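Local coordinates for protein cocosin 1 acidic chain (Cocos nucifera, PDB 5WPW) that serves as a seed storage protein of coconut, a nutrient reservoir of the hexameric 11S globulin family and a potential food allergen, at residues A21-F27 with T41-E47; E47-L53 with G210-A215; R15-S19 with G160-Q164. The protein carries 2 engineered substitutions. Residues are numbered along the deposited sequence.

Contact 1 of 3, residues A21-F27 with T41-E47; sequences AGVTDYF and TIRRVIE
Six backbone hydrogen bonds zip strand 22-26 antiparallel (166°) against strand 41-46. Val23 N to Val45 O (2.9 Å) and Val45 N to Val23 O (2.8 Å) form one hydrogen-bonded pair, Asp25 N to Arg43 O (2.6 Å) and Arg43 N to Asp25 O (2.8 Å) the other. Glu47 N to Ala21 O (2.8 Å) and Phe27 N to Thr41 O (3.2 Å) close the ends. Gly22-Ile46, Thr24-Arg44 and Tyr26-Ile42 are non-hydrogen-bonded pairs. Gly22 is fully extended, and a CB there would run into Val45 O. Beside Val23 and Val45, a long salt bridge joins Asp25 OD2 to Arg43 NH1 (3.4 Å). On the other face, Thr24 and Arg44 both bind Glu211. Packing follows: Tyr26 CD2 meets Ile42 CG2 at 3.8 Å, Val23 CG2 meets Val45 CB at 4.1 Å, and Phe27, chi1 m, sets CD1 3.5 Å from Thr41 CG2. Consecutive strands joined through helix 32-37, they belong to the antiparallel sheet of the N-terminal cupin domain.

Contact 2 of 3, residues E47-L53 with G210-A215; sequences EPRGLLL and GEIVRA
Val213 lies at the apolar centre, chi1 m, with its CG2 3.8 Å from Leu53 CD2 and 4.3 Å from Leu51 CB. Leu51 (t, p) shares a sheet face with Val213. On the opposite face Leu52, also t, p, brings its CD1 to 3.8 Å from Ile212 CG1. The strands 50-53 and 212-214 run antiparallel at 142°, their axes 4.4 Å apart at closest. Leu51-Val213 is the hydrogen-bonded pair: Leu51 N to Val213 O is 2.8 Å and Val213 N to Leu51 O 3.0 Å. Gly50-Arg214 and Leu52-Ile212 are non-hydrogen-bonded pairs, with CA-CA distances of 4.6 and 4.5 Å. Leu53 N to Glu211 O (3.0 Å) and Ala215 N to Arg49 O (2.9 Å) extend the pairing at the two ends. A type II turn from Glu47 to Gly50 leads into strand 50-53, closed by Gly50 N to Glu47 O at 3.0 Å, with Arg49 in the left-handed region (66/13). Arg214 curls round so that NH1 makes a weak 3.2 Å hydrogen bond to Pro48 O. At the far end one water links Leu53 O (3.1 Å) to Glu211 OE1 (2.5 Å), while OE2 of Glu211 is salt-bridged to Arg44. Strand 50-57 also pairs with strand 124-127 along its other edge, through Leu52 and Cys126. Leu52 and Ile212 lie against Arg44 of strand 40-46, whereas Leu51, Val213 and Ala215 pack on Asn391 in helix 386-393 of a neighbouring subunit.

Contact 3 of 3, residues R15-S19 with G160-Q164; sequences RTVRS and GRQEQ
Strand 15-19 is extended, and the weakly bonded strand 161-163 passes it at 141°, with axes no closer than 7.7 Å. That is too far for sheet pairing: the nearest CA atoms are those of Val17 and Glu163 at 6.5 Å, and Ser19 CA stays 8.0 Å from Gln162 CA. Alternation along the first strand turns the CB atoms of Arg15 and Val17 toward residues 160-164 and those of Thr16 and Arg18 away. Val17, chi1 t, fills the space between the backbones, with CG2 3.2 Å from Glu163 O, and CG1 3.7 Å from Glu163 OE2 and 3.8 Å from Gln162 NE2. The direct hydrogen bond runs from Arg15 NE to Gln164 O (2.7 Å), nearly straight, while the Arg15 guanidinium also makes a cation-pi contact with Tyr26. A water sits between Val17 O (2.9 Å), Ser19 OG (2.8 Å) and, weakly, Gln162 NE2 (3.4 Å); the Gln162 amide has its stronger partner in Tyr26 OH. Chemically this is a sparse, largely polar join at the outer strand of the cupin sheet: one arginine hydrogen bond, one water and one valine span the gap, and the carbonyl oxygen of Glu163 is buried against that valine without a partner.

Overall arrangement
All three contacts lie on the same side of the chain's centre, in the N-terminal cupin half of this two-cupin subunit. Contact 1 is 11 Å from contact 2 and 9 Å from contact 3, while contacts 2 and 3 are 12 Å apart, all centre to centre. Strands 15-19, 22-26 and 40-46 are successive neighbours in one sheet; strand 50-57, in a second sheet, follows after the turn that starts at Glu47, the residue contacts 1 and 2 share. Contact 1 is nested within the chain loop closed by contact 3, and contacts 2 and 3 interleave. Arg44, Glu211, Tyr26 and Gln162 tie the three contacts together, so early strands and much later segments pack as one unit.

Contact 1 of 3, residues A21-F27 with T41-E47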
loop_
_atom_site.group_PDB
_atom_site.type_symbol
_atom_site.label_atom_id
_atom_site.label_comp_id
_atom_site.label_asym_id
_atom_site.label_seq_id
_atom_site.Cartn_x
_atom_site.Cartn_y
_atom_site.Cartn_z
ATOM N N ALA A 21 -42.926 -2.640 -16.257
ATOM C CA ALA A 21 -43.000 -3.286 -14.948
ATOM C C ALA A 21 -42.377 -2.438 -13.842
ATOM O O ALA A 21 -41.888 -2.977 -12.847
ATOM C CB ALA A 21 -42.344 -4.665 -14.986
ATOM N N GLY A 22 -42.388 -1.120 -14.003
ATOM C CA GLY A 22 -41.881 -0.242 -12.971
ATOM C C GLY A 22 -41.723 1.168 -13.501
ATOM O O GLY A 22 -42.094 1.465 -14.641
ATOM N N VAL A 23 -41.189 2.040 -12.632
ATOM C CA VAL A 23 -40.933 3.447 -12.928
ATOM C C VAL A 23 -39.572 3.856 -12.365
ATOM O O VAL A 23 -39.113 3.344 -11.332
ATOM C CB VAL A 23 -42.016 4.404 -12.359
ATOM C CG1 VAL A 23 -43.419 3.865 -12.594
ATOM C CG2 VAL A 23 -41.786 4.684 -10.891
ATOM N N THR A 24 -38.941 4.810 -13.050
ATOM C CA THR A 24 -37.658 5.393 -12.653
ATOM C C THR A 24 -37.834 6.891 -12.457
ATOM O O THR A 24 -38.204 7.599 -13.399
ATOM C CB THR A 24 -36.581 5.126 -13.711
ATOM O OG1 THR A 24 -36.515 3.718 -13.991
ATOM C CG2 THR A 24 -35.221 5.602 -13.216
ATOM N N ASP A 25 -37.567 7.369 -11.242
ATOM C CA ASP A 25 -37.659 8.783 -10.900
ATOM C C ASP A 25 -36.259 9.369 -10.913
ATOM O O ASP A 25 -35.354 8.806 -10.297
ATOM C CB ASP A 25 -38.278 8.973 -9.515
ATOM C CG ASP A 25 -39.645 8.379 -9.409
ATOM O OD1 ASP A 25 -40.318 8.312 -10.463
ATOM O OD2 ASP A 25 -40.037 7.949 -8.306
ATOM N N TYR A 26 -36.067 10.470 -11.623
ATOM C CA TYR A 26 -34.750 11.097 -11.697
ATOM C C TYR A 26 -34.755 12.406 -10.909
ATOM O O TYR A 26 -35.576 13.292 -11.173
ATOM C CB TYR A 26 -34.329 11.343 -13.148
ATOM C CG TYR A 26 -34.278 10.107 -14.034
ATOM C CD1 TYR A 26 -35.445 9.569 -14.575
ATOM C CD2 TYR A 26 -33.067 9.495 -14.359
ATOM C CE1 TYR A 26 -35.411 8.449 -15.399
ATOM C CE2 TYR A 26 -33.018 8.367 -15.188
ATOM C CZ TYR A 26 -34.201 7.849 -15.704
ATOM O OH TYR A 26 -34.200 6.733 -16.532
ATOM N N PHE A 27 -33.842 12.530 -9.947
ATOM C CA PHE A 27 -33.554 13.854 -9.405
ATOM C C PHE A 27 -32.708 14.623 -10.410
ATOM O O PHE A 27 -32.043 14.037 -11.265
ATOM C CB PHE A 27 -32.833 13.768 -8.060
ATOM C CG PHE A 27 -33.617 13.082 -6.970
ATOM C CD1 PHE A 27 -33.782 11.711 -6.970
ATOM C CD2 PHE A 27 -34.156 13.820 -5.913
ATOM C CE1 PHE A 27 -34.488 11.082 -5.958
ATOM C CE2 PHE A 27 -34.855 13.201 -4.899
ATOM C CZ PHE A 27 -35.024 11.822 -4.927
ATOM N N THR A 41 -28.729 11.200 -8.694
ATOM C CA THR A 41 -29.533 10.292 -7.885
ATOM C C THR A 41 -30.746 9.849 -8.693
ATOM O O THR A 41 -31.314 10.634 -9.466
ATOM C CB THR A 41 -29.999 10.942 -6.563
ATOM O OG1 THR A 41 -28.866 11.235 -5.729
ATOM C CG2 THR A 41 -30.918 10.005 -5.786
ATOM N N ILE A 42 -31.102 8.581 -8.562
ATOM C CA ILE A 42 -32.306 8.060 -9.190
ATOM C C ILE A 42 -33.010 7.155 -8.195
ATOM O O ILE A 42 -32.382 6.506 -7.351
ATOM C CB ILE A 42 -32.017 7.309 -10.514
ATOM C CG1 ILE A 42 -31.454 5.920 -10.254
ATOM C CG2 ILE A 42 -31.082 8.095 -11.413
ATOM C CD1 ILE A 42 -30.975 5.221 -11.527
ATOM N N ARG A 43 -34.334 7.147 -8.272
ATOM C CA ARG A 43 -35.158 6.211 -7.528
ATOM C C ARG A 43 -35.888 5.323 -8.525
ATOM O O ARG A 43 -36.427 5.814 -9.517
ATOM C CB ARG A 43 -36.176 6.933 -6.628
ATOM C CG ARG A 43 -37.009 5.960 -5.788
ATOM C CD ARG A 43 -38.293 6.594 -5.268
ATOM N NE ARG A 43 -38.004 7.653 -4.313
ATOM C CZ ARG A 43 -38.652 8.809 -4.263
ATOM N NH1 ARG A 43 -39.634 9.048 -5.120
ATOM N NH2 ARG A 43 -38.306 9.733 -3.368
ATOM N N ARG A 44 -35.901 4.023 -8.264
ATOM C CA ARG A 44 -36.615 3.069 -9.099
ATOM C C ARG A 44 -37.632 2.283 -8.289
ATOM O O ARG A 44 -37.367 1.887 -7.146
ATOM C CB ARG A 44 -35.669 2.082 -9.758
ATOM C CG ARG A 44 -35.354 2.404 -11.149
ATOM C CD ARG A 44 -34.703 1.222 -11.778
ATOM N NE ARG A 44 -33.270 1.412 -11.906
ATOM C CZ ARG A 44 -32.702 2.089 -12.895
ATOM N NH1 ARG A 44 -31.389 2.214 -12.940
ATOM N NH2 ARG A 44 -33.454 2.634 -13.836
ATOM N N VAL A 45 -38.788 2.027 -8.900
ATOM C CA VAL A 45 -39.761 1.088 -8.365
ATOM C C VAL A 45 -39.918 -0.029 -9.384
ATOM O O VAL A 45 -40.190 0.235 -10.559
ATOM C CB VAL A 45 -41.116 1.760 -8.074
ATOM C CG1 VAL A 45 -42.142 0.707 -7.718
ATOM C CG2 VAL A 45 -40.980 2.721 -6.937
ATOM N N ILE A 46 -39.727 -1.266 -8.940
ATOM C CA ILE A 46 -39.754 -2.438 -9.805
ATOM C C ILE A 46 -40.877 -3.329 -9.299
ATOM O O ILE A 46 -40.758 -3.946 -8.230
ATOM C CB ILE A 46 -38.411 -3.192 -9.817
ATOM C CG1 ILE A 46 -37.270 -2.287 -10.283
ATOM C CG2 ILE A 46 -38.480 -4.427 -10.696
ATOM C CD1 ILE A 46 -35.907 -2.944 -10.129
ATOM N N GLU A 47 -41.970 -3.402 -10.071
ATOM C CA GLU A 47 -43.095 -4.233 -9.692
ATOM C C GLU A 47 -42.655 -5.682 -9.594
ATOM O O GLU A 47 -41.614 -6.063 -10.141
ATOM C CB GLU A 47 -44.236 -4.108 -10.705
ATOM C CG GLU A 47 -44.599 -2.691 -11.088
ATOM C CD GLU A 47 -44.992 -1.860 -9.893
ATOM O OE1 GLU A 47 -44.828 -0.620 -9.968
ATOM O OE2 GLU A 47 -45.460 -2.443 -8.887
#

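Contact 2 of 3, residues E47-L53 with G210-A215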
loop_
_atom_site.group_PDB
_atom_site.type_symbol
_atom_site.label_atom_id
_atom_site.label_comp_id
_atom_site.label_asym_id
_atom_site.label_seq_id
_atom_site.Cartn_x
_atom_site.Cartn_y
_atom_site.Cartn_z
ATOM N N GLU A 47 -41.970 -3.402 -10.071
ATOM C CA GLU A 47 -43.095 -4.233 -9.692
ATOM C C GLU A 47 -42.655 -5.682 -9.594
ATOM O O GLU A 47 -41.614 -6.063 -10.141
ATOM C CB GLU A 47 -44.236 -4.108 -10.705
ATOM C CG GLU A 47 -44.599 -2.691 -11.088
ATOM C CD GLU A 47 -44.992 -1.860 -9.893
ATOM O OE1 GLU A 47 -44.828 -0.620 -9.968
ATOM O OE2 GLU A 47 -45.460 -2.443 -8.887
ATOM N N PRO A 48 -43.425 -6.506 -8.889
ATOM C CA PRO A 48 -43.144 -7.942 -8.880
ATOM C C PRO A 48 -43.066 -8.489 -10.299
ATOM O O PRO A 48 -43.776 -8.037 -11.202
ATOM C CB PRO A 48 -44.322 -8.528 -8.094
ATOM C CG PRO A 48 -44.749 -7.415 -7.201
ATOM C CD PRO A 48 -44.514 -6.145 -7.959
ATOM N N ARG A 49 -42.132 -9.422 -10.501
ATOM C CA ARG A 49 -41.821 -10.056 -11.779
ATOM C C ARG A 49 -41.224 -9.083 -12.796
ATOM O O ARG A 49 -41.111 -9.426 -13.984
ATOM C CB ARG A 49 -43.058 -10.770 -12.362
ATOM C CG ARG A 49 -43.203 -12.229 -11.876
ATOM C CD ARG A 49 -43.070 -12.355 -10.366
ATOM N NE ARG A 49 -43.289 -13.722 -9.893
ATOM C CZ ARG A 49 -42.960 -14.160 -8.678
ATOM N NH1 ARG A 49 -42.386 -13.342 -7.800
ATOM N NH2 ARG A 49 -43.203 -15.423 -8.342
ATOM N N GLY A 50 -40.804 -7.896 -12.361
ATOM C CA GLY A 50 -40.133 -6.947 -13.230
ATOM C C GLY A 50 -38.624 -7.149 -13.210
ATOM O O GLY A 50 -38.024 -7.353 -12.159
ATOM N N LEU A 51 -38.028 -7.075 -14.396
ATOM C CA LEU A 51 -36.593 -7.224 -14.616
ATOM C C LEU A 51 -36.032 -5.891 -15.095
ATOM O O LEU A 51 -36.489 -5.349 -16.107
ATOM C CB LEU A 51 -36.322 -8.334 -15.642
ATOM C CG LEU A 51 -34.930 -8.435 -16.271
ATOM C CD1 LEU A 51 -33.940 -8.999 -15.240
ATOM C CD2 LEU A 51 -34.998 -9.304 -17.506
ATOM N N LEU A 52 -35.066 -5.340 -14.349
ATOM C CA LEU A 52 -34.259 -4.230 -14.851
ATOM C C LEU A 52 -33.217 -4.768 -15.825
ATOM O O LEU A 52 -32.341 -5.551 -15.429
ATOM C CB LEU A 52 -33.576 -3.497 -13.699
ATOM C CG LEU A 52 -32.724 -2.270 -14.020
ATOM C CD1 LEU A 52 -33.568 -1.159 -14.618
ATOM C CD2 LEU A 52 -32.056 -1.813 -12.740
ATOM N N LEU A 53 -33.295 -4.328 -17.086
ATOM C CA LEU A 53 -32.450 -4.867 -18.140
ATOM C C LEU A 53 -30.974 -4.554 -17.892
ATOM O O LEU A 53 -30.640 -3.527 -17.298
ATOM C CB LEU A 53 -32.857 -4.293 -19.495
ATOM C CG LEU A 53 -34.334 -4.546 -19.796
ATOM C CD1 LEU A 53 -34.711 -3.879 -21.084
ATOM C CD2 LEU A 53 -34.571 -6.046 -19.792
ATOM N N GLY A 210 -39.413 -0.215 -22.247
ATOM C CA GLY A 210 -38.530 0.537 -21.361
ATOM C C GLY A 210 -37.498 -0.370 -20.704
ATOM O O GLY A 210 -37.268 -1.509 -21.142
ATOM N N GLU A 211 -36.873 0.130 -19.627
ATOM C CA GLU A 211 -35.769 -0.593 -18.998
ATOM C C GLU A 211 -36.197 -1.480 -17.829
ATOM O O GLU A 211 -35.358 -2.194 -17.268
ATOM C CB GLU A 211 -34.689 0.394 -18.534
ATOM C CG GLU A 211 -35.164 1.353 -17.492
ATOM C CD GLU A 211 -34.012 1.963 -16.703
ATOM O OE1 GLU A 211 -32.888 1.404 -16.736
ATOM O OE2 GLU A 211 -34.244 2.996 -16.038
ATOM N N ILE A 212 -37.469 -1.472 -17.448
ATOM C CA ILE A 212 -38.004 -2.428 -16.493
ATOM C C ILE A 212 -39.148 -3.150 -17.194
ATOM O O ILE A 212 -40.176 -2.534 -17.489
ATOM C CB ILE A 212 -38.488 -1.759 -15.204
ATOM C CG1 ILE A 212 -37.389 -0.852 -14.630
ATOM C CG2 ILE A 212 -38.923 -2.819 -14.217
ATOM C CD1 ILE A 212 -37.904 0.129 -13.567
ATOM N N VAL A 213 -38.967 -4.443 -17.464
ATOM C CA VAL A 213 -39.885 -5.225 -18.294
ATOM C C VAL A 213 -40.485 -6.364 -17.479
ATOM O O VAL A 213 -39.904 -6.815 -16.485
ATOM C CB VAL A 213 -39.172 -5.757 -19.561
ATOM C CG1 VAL A 213 -38.411 -4.636 -20.223
ATOM C CG2 VAL A 213 -38.252 -6.969 -19.243
ATOM N N ARG A 214 -41.662 -6.839 -17.903
ATOM C CA ARG A 214 -42.362 -7.890 -17.175
ATOM C C ARG A 214 -41.901 -9.258 -17.664
ATOM O O ARG A 214 -41.867 -9.516 -18.872
ATOM C CB ARG A 214 -43.881 -7.740 -17.341
ATOM C CG ARG A 214 -44.734 -8.590 -16.389
ATOM C CD ARG A 214 -44.958 -7.945 -14.993
ATOM N NE ARG A 214 -45.585 -6.617 -15.042
ATOM C CZ ARG A 214 -46.087 -5.969 -13.987
ATOM N NH1 ARG A 214 -46.060 -6.525 -12.773
ATOM N NH2 ARG A 214 -46.624 -4.762 -14.148
ATOM N N ALA A 215 -41.514 -10.120 -16.730
ATOM C CA ALA A 215 -41.297 -11.536 -17.025
ATOM C C ALA A 215 -42.578 -12.266 -16.623
ATOM O O ALA A 215 -42.798 -12.537 -15.442
ATOM C CB ALA A 215 -40.085 -12.088 -16.282
HETATM O O HOH W 1 -31.345 -0.560 -17.119
#

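Contact 3 of 3, residues R15-S19 with G160-Q164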
loop_
_atom_site.group_PDB
_atom_site.type_symbol
_atom_site.label_atom_id
_atom_site.label_comp_id
_atom_site.label_asym_id
_atom_site.label_seq_id
_atom_site.Cartn_x
_atom_site.Cartn_y
_atom_site.Cartn_z
ATOM N N ARG A 15 -38.240 14.378 -13.186
ATOM C CA ARG A 15 -38.892 13.662 -14.271
ATOM C C ARG A 15 -39.052 12.194 -13.906
ATOM O O ARG A 15 -38.292 11.639 -13.104
ATOM C CB ARG A 15 -38.134 13.843 -15.598
ATOM C CG ARG A 15 -37.100 12.806 -15.948
ATOM C CD ARG A 15 -36.625 13.062 -17.369
ATOM N NE ARG A 15 -35.344 12.431 -17.681
ATOM C CZ ARG A 15 -34.169 12.831 -17.201
ATOM N NH1 ARG A 15 -34.106 13.862 -16.368
ATOM N NH2 ARG A 15 -33.056 12.198 -17.563
ATOM N N THR A 16 -40.087 11.588 -14.481
ATOM C CA THR A 16 -40.515 10.235 -14.165
ATOM C C THR A 16 -40.785 9.515 -15.476
ATOM O O THR A 16 -41.612 9.970 -16.274
ATOM C CB THR A 16 -41.779 10.253 -13.294
ATOM O OG1 THR A 16 -41.521 10.960 -12.076
ATOM C CG2 THR A 16 -42.240 8.833 -12.979
ATOM N N VAL A 17 -40.092 8.404 -15.704
ATOM C CA VAL A 17 -40.248 7.610 -16.918
ATOM C C VAL A 17 -40.904 6.296 -16.529
ATOM O O VAL A 17 -40.370 5.555 -15.696
ATOM C CB VAL A 17 -38.900 7.375 -17.614
ATOM C CG1 VAL A 17 -39.090 6.533 -18.870
ATOM C CG2 VAL A 17 -38.242 8.702 -17.946
ATOM N N ARG A 18 -42.064 6.005 -17.112
ATOM C CA ARG A 18 -42.772 4.780 -16.779
ATOM C C ARG A 18 -42.390 3.673 -17.756
ATOM O O ARG A 18 -42.426 3.860 -18.976
ATOM C CB ARG A 18 -44.288 4.985 -16.779
ATOM C CG ARG A 18 -45.000 3.860 -16.064
ATOM C CD ARG A 18 -46.488 4.106 -15.867
ATOM N NE ARG A 18 -46.860 4.368 -14.474
ATOM C CZ ARG A 18 -46.647 3.551 -13.442
ATOM N NH1 ARG A 18 -47.043 3.917 -12.229
ATOM N NH2 ARG A 18 -46.034 2.381 -13.600
ATOM N N SER A 19 -42.005 2.532 -17.211
ATOM C CA SER A 19 -41.732 1.325 -17.967
ATOM C C SER A 19 -42.882 0.337 -17.766
ATOM O O SER A 19 -43.820 0.586 -17.008
ATOM C CB SER A 19 -40.393 0.714 -17.535
ATOM O OG SER A 19 -39.290 1.514 -17.925
ATOM N N GLY A 160 -32.608 -3.344 -24.861
ATOM C CA GLY A 160 -33.788 -2.522 -24.659
ATOM C C GLY A 160 -33.647 -1.087 -25.134
ATOM O O GLY A 160 -32.781 -0.731 -25.932
ATOM N N ARG A 161 -34.570 -0.255 -24.637
ATOM C CA ARG A 161 -34.693 1.159 -24.969
ATOM C C ARG A 161 -35.343 1.864 -23.789
ATOM O O ARG A 161 -36.039 1.239 -22.987
ATOM C CB ARG A 161 -35.547 1.409 -26.225
ATOM C CG ARG A 161 -35.093 0.724 -27.503
ATOM C CD ARG A 161 -36.201 0.764 -28.554
ATOM N NE ARG A 161 -36.287 2.040 -29.261
ATOM C CZ ARG A 161 -37.432 2.656 -29.545
ATOM N NH1 ARG A 161 -38.585 2.113 -29.169
ATOM N NH2 ARG A 161 -37.425 3.812 -30.199
ATOM N N GLN A 162 -35.130 3.176 -23.690
ATOM C CA GLN A 162 -35.639 3.909 -22.534
ATOM C C GLN A 162 -35.857 5.376 -22.885
ATOM O O GLN A 162 -34.951 6.033 -23.411
ATOM C CB GLN A 162 -34.681 3.789 -21.338
ATOM C CG GLN A 162 -34.920 4.807 -20.219
ATOM C CD GLN A 162 -35.933 4.338 -19.171
ATOM O OE1 GLN A 162 -36.799 3.495 -19.445
ATOM N NE2 GLN A 162 -35.831 4.894 -17.963
ATOM N N GLU A 163 -37.058 5.881 -22.593
ATOM C CA GLU A 163 -37.349 7.301 -22.768
ATOM C C GLU A 163 -36.450 8.116 -21.845
ATOM O O GLU A 163 -36.611 8.066 -20.622
ATOM C CB GLU A 163 -38.830 7.597 -22.489
ATOM C CG GLU A 163 -39.274 9.024 -22.834
ATOM C CD GLU A 163 -40.037 9.703 -21.695
ATOM O OE1 GLU A 163 -39.854 10.925 -21.486
ATOM O OE2 GLU A 163 -40.819 9.012 -21.008
ATOM N N GLN A 164 -35.489 8.839 -22.415
ATOM C CA GLN A 164 -34.573 9.668 -21.636
ATOM C C GLN A 164 -35.327 10.704 -20.805
ATOM O O GLN A 164 -35.519 10.526 -19.600
ATOM C CB GLN A 164 -33.569 10.364 -22.558
ATOM C CG GLN A 164 -32.597 9.420 -23.245
ATOM C CD GLN A 164 -31.668 10.135 -24.203
ATOM O OE1 GLN A 164 -31.997 11.206 -24.716
ATOM N NE2 GLN A 164 -30.502 9.545 -24.450
HETATM O O HOH W 2 -38.403 3.465 -16.174
#